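Local coordinates for aminopeptidase-like protein (PDB 5JM6) that probably acts as a zinc-dependent aminopeptidase of the M18 family and assembles into a dodecamer linked to the Cvt pathway of selective autophagy, at residues L271-P274 with D275-L278; T427-S430 with V431-A434. All blocks are in the same frame, centred on the assembly; numbering follows the deposited sequence.

Contact 1 (L271-P274 with D275-L278)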
loop_
_atom_site.group_PDB
_atom_site.type_symbol
_atom_site.label_atom_id
_atom_site.label_comp_id
_atom_site.label_asym_id
_atom_site.label_seq_id
_atom_site.Cartn_x
_atom_site.Cartn_y
_atom_site.Cartn_z
ATOM N N LEU A 271 11.900 -8.006 -61.508
ATOM C CA LEU A 271 10.862 -7.105 -62.001
ATOM C C LEU A 271 11.325 -5.653 -61.943
ATOM O O LEU A 271 12.149 -5.291 -61.104
ATOM C CB LEU A 271 9.576 -7.265 -61.192
ATOM C CG LEU A 271 8.747 -8.528 -61.395
ATOM C CD1 LEU A 271 9.027 -9.490 -60.306
ATOM C CD2 LEU A 271 7.280 -8.182 -61.375
ATOM N N SER A 272 10.784 -4.822 -62.826
ATOM C CA SER A 272 11.152 -3.408 -62.888
ATOM C C SER A 272 10.039 -2.512 -62.344
ATOM O O SER A 272 10.288 -1.660 -61.494
ATOM C CB SER A 272 11.532 -2.992 -64.313
ATOM O OG SER A 272 10.423 -3.022 -65.189
ATOM N N ASP A 273 8.840 -2.642 -62.904
ATOM C CA ASP A 273 7.722 -1.763 -62.568
ATOM C C ASP A 273 7.068 -2.084 -61.220
ATOM O O ASP A 273 6.463 -3.143 -61.054
ATOM C CB ASP A 273 6.671 -1.822 -63.678
ATOM C CG ASP A 273 5.646 -0.710 -63.572
ATOM O OD1 ASP A 273 4.455 -1.013 -63.360
ATOM O OD2 ASP A 273 6.034 0.470 -63.704
ATOM N N PRO A 274 7.163 -1.148 -60.265
ATOM C CA PRO A 274 6.597 -1.264 -58.913
ATOM C C PRO A 274 5.118 -1.623 -58.894
ATOM O O PRO A 274 4.616 -2.136 -57.896
ATOM C CB PRO A 274 6.793 0.131 -58.336
ATOM C CG PRO A 274 7.935 0.695 -59.096
ATOM C CD PRO A 274 7.875 0.128 -60.460
ATOM N N ASP A 275 4.424 -1.342 -59.988
ATOM C CA ASP A 275 2.984 -1.516 -60.026
ATOM C C ASP A 275 2.606 -2.966 -60.325
ATOM O O ASP A 275 1.425 -3.306 -60.388
ATOM C CB ASP A 275 2.371 -0.560 -61.049
ATOM C CG ASP A 275 2.565 0.898 -60.663
ATOM O OD1 ASP A 275 2.034 1.308 -59.609
ATOM O OD2 ASP A 275 3.256 1.631 -61.404
ATOM N N SER A 276 3.619 -3.813 -60.496
ATOM C CA SER A 276 3.419 -5.245 -60.705
ATOM C C SER A 276 3.234 -6.011 -59.396
ATOM O O SER A 276 2.891 -7.193 -59.408
ATOM C CB SER A 276 4.597 -5.843 -61.474
ATOM O OG SER A 276 4.699 -5.287 -62.772
ATOM N N ILE A 277 3.481 -5.348 -58.272
ATOM C CA ILE A 277 3.269 -5.975 -56.974
ATOM C C ILE A 277 1.919 -5.540 -56.414
ATOM O O ILE A 277 1.708 -4.364 -56.116
ATOM C CB ILE A 277 4.395 -5.632 -55.983
ATOM C CG1 ILE A 277 5.739 -6.107 -56.538
ATOM C CG2 ILE A 277 4.125 -6.269 -54.629
ATOM C CD1 ILE A 277 6.907 -5.870 -55.615
ATOM N N LEU A 278 0.997 -6.493 -56.313
ATOM C CA LEU A 278 -0.345 -6.226 -55.809
ATOM C C LEU A 278 -0.375 -6.217 -54.283
ATOM O O LEU A 278 -1.164 -5.497 -53.668
ATOM C CB LEU A 278 -1.333 -7.262 -56.355
ATOM C CG LEU A 278 -1.281 -7.539 -57.864
ATOM C CD1 LEU A 278 -2.259 -8.638 -58.250
ATOM C CD2 LEU A 278 -1.550 -6.280 -58.675
#

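Contact 2 (T427-S430 with V431-A434)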
loop_
_atom_site.group_PDB
_atom_site.type_symbol
_atom_site.label_atom_id
_atom_site.label_comp_id
_atom_site.label_asym_id
_atom_site.label_seq_id
_atom_site.Cartn_x
_atom_site.Cartn_y
_atom_site.Cartn_z
ATOM N N THR A 427 -4.625 -35.425 -24.398
ATOM C CA THR A 427 -4.999 -36.474 -25.340
ATOM C C THR A 427 -4.454 -37.843 -24.942
ATOM O O THR A 427 -5.188 -38.833 -24.942
ATOM C CB THR A 427 -4.507 -36.152 -26.759
ATOM O OG1 THR A 427 -5.147 -34.963 -27.239
ATOM C CG2 THR A 427 -4.815 -37.292 -27.696
ATOM N N THR A 428 -3.168 -37.896 -24.612
ATOM C CA THR A 428 -2.513 -39.152 -24.268
ATOM C C THR A 428 -3.220 -39.822 -23.093
ATOM O O THR A 428 -3.751 -39.149 -22.210
ATOM C CB THR A 428 -1.027 -38.936 -23.923
ATOM O OG1 THR A 428 -0.451 -38.001 -24.843
ATOM C CG2 THR A 428 -0.263 -40.242 -24.003
ATOM N N ASP A 429 -3.246 -41.150 -23.104
ATOM C CA ASP A 429 -3.896 -41.914 -22.050
ATOM C C ASP A 429 -3.267 -43.301 -21.975
ATOM O O ASP A 429 -2.350 -43.607 -22.739
ATOM C CB ASP A 429 -5.414 -41.985 -22.286
ATOM C CG ASP A 429 -5.803 -42.901 -23.439
ATOM O OD1 ASP A 429 -5.094 -42.929 -24.465
ATOM O OD2 ASP A 429 -6.842 -43.584 -23.322
ATOM N N SER A 430 -3.739 -44.129 -21.047
ATOM C CA SER A 430 -3.101 -45.419 -20.793
ATOM C C SER A 430 -3.107 -46.307 -22.037
ATOM O O SER A 430 -2.168 -47.069 -22.263
ATOM C CB SER A 430 -3.774 -46.135 -19.615
ATOM O OG SER A 430 -5.093 -46.545 -19.924
ATOM N N VAL A 431 -4.148 -46.196 -22.854
ATOM C CA VAL A 431 -4.195 -46.959 -24.094
ATOM C C VAL A 431 -3.227 -46.379 -25.128
ATOM O O VAL A 431 -2.450 -47.118 -25.732
ATOM C CB VAL A 431 -5.615 -47.008 -24.677
ATOM C CG1 VAL A 431 -5.609 -47.736 -26.012
ATOM C CG2 VAL A 431 -6.563 -47.688 -23.694
ATOM N N SER A 432 -3.264 -45.062 -25.319
ATOM C CA SER A 432 -2.347 -44.407 -26.249
ATOM C C SER A 432 -0.893 -44.695 -25.888
ATOM O O SER A 432 -0.073 -44.974 -26.762
ATOM C CB SER A 432 -2.583 -42.895 -26.281
ATOM O OG SER A 432 -3.923 -42.591 -26.626
ATOM N N MET A 433 -0.578 -44.639 -24.597
ATOM C CA MET A 433 0.788 -44.887 -24.150
ATOM C C MET A 433 1.187 -46.347 -24.357
ATOM O O MET A 433 2.328 -46.632 -24.715
ATOM C CB MET A 433 0.961 -44.483 -22.682
ATOM C CG MET A 433 1.241 -42.995 -22.500
ATOM S SD MET A 433 1.546 -42.434 -20.810
ATOM C CE MET A 433 -0.060 -42.686 -20.062
ATOM N N ALA A 434 0.249 -47.266 -24.146
ATOM C CA ALA A 434 0.526 -48.685 -24.350
ATOM C C ALA A 434 0.924 -48.956 -25.798
ATOM O O ALA A 434 1.861 -49.708 -26.064
ATOM C CB ALA A 434 -0.681 -49.528 -23.963
#

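Contact 1 (L271-P274 with D275-L278)
S276 N donates to the carbonyl oxygen of D273, S276 N to D273 O being 3.0 Å with an N-H...O angle of 159°, and this bond closes the short 3-10 turn 274-276. The hydroxyl of the same serine leans back on that acceptor in a weak bond, S276 OG to D273 O at 3.3 Å, because its chi1 of -63° sets OG beside the backbone N. Next along the chain, I277 N reaches P274 O in another weak bond at 3.4 Å.

The D273 carboxylate reaches forward along the chain towards D275. D273 OD1 takes a long, weak bond from D275 N at 3.4 Å. The two acids come close, D273 OD1 to D275 OD2 at 3.5 Å, with their carboxylate planes turned 51° apart; D275 OD1 turns instead to a weak bond with K249 N. On the apolar flank, L271 CD2 rests on S276 CB at 3.6 Å.

The turn carries the chain from helix 259-268 into strand 277-286: L271 and I277 both touch L266 of the helix, while S276 and L278 make backbone bonds to K183 and I181 of strand 174-183.

Contact 2 (T427-S430 with V431-A434)
An aspartate N-cap starts helix 430-443, with D429 as the capping residue and S432 as its partner. D429 OD1 accepts from the backbone N-H of S432, D429 OD1 to S432 N being 2.9 Å with an N-H...O angle of 156°, and the donor meets the carboxylate from well above its plane. A chi1 of 73° places the D429 carboxyl group between its own backbone N and carbonyl carbon, bent forward over the first turn. S432 OG lies close beside OD1, and the same hydroxyl is bonded to A474 O. Replacing D429 with an alanine would probably leave S432 N without its cap and R179 of the second subunit without its salt-bridge mate.

The first helical bonds follow at once: M433 N to D429 O is 2.8 Å, and A434 N to S430 O is 3.1 Å. T428 packs its methyl against the turn, T428 CG2 to M433 CG at 3.5 Å, the two side chains crossing at about a right angle, while T428 OG1 is bonded to C419 O and D476 N. V431 runs alongside the D429 side chain.

The second subunit meets the start of the helix: D429 OD2 pairs with its R179, S430 OG bonds its E281, and V431 and M433 also pack against it. Within the chain, T427, V431 and S432 touch strand 473-481, while M433 touches V420 and A434 touches W517.

How the contacts relate
Contacts 1 and 2 both manage an entry into regular structure, but at opposite sides of the chain's centre: their centres are 54 Å apart and their nearest atoms about 40 Å, so neither touches the other. Contact 1 is a surface turn leading into a strand of the six-stranded antiparallel sheet, far from the zinc site. Contact 2 is buried, starts a helix packed on the large mixed sheet, and lies nearer the metals, with the side chain of T427 about 10 Å from that of zinc ligand D391 and about 13 Å from a bound zinc ion. Another subunit reaches contact 2, using residues of its own strands 174-183 and 277-286, the latter being the strand that contact 1 leads into.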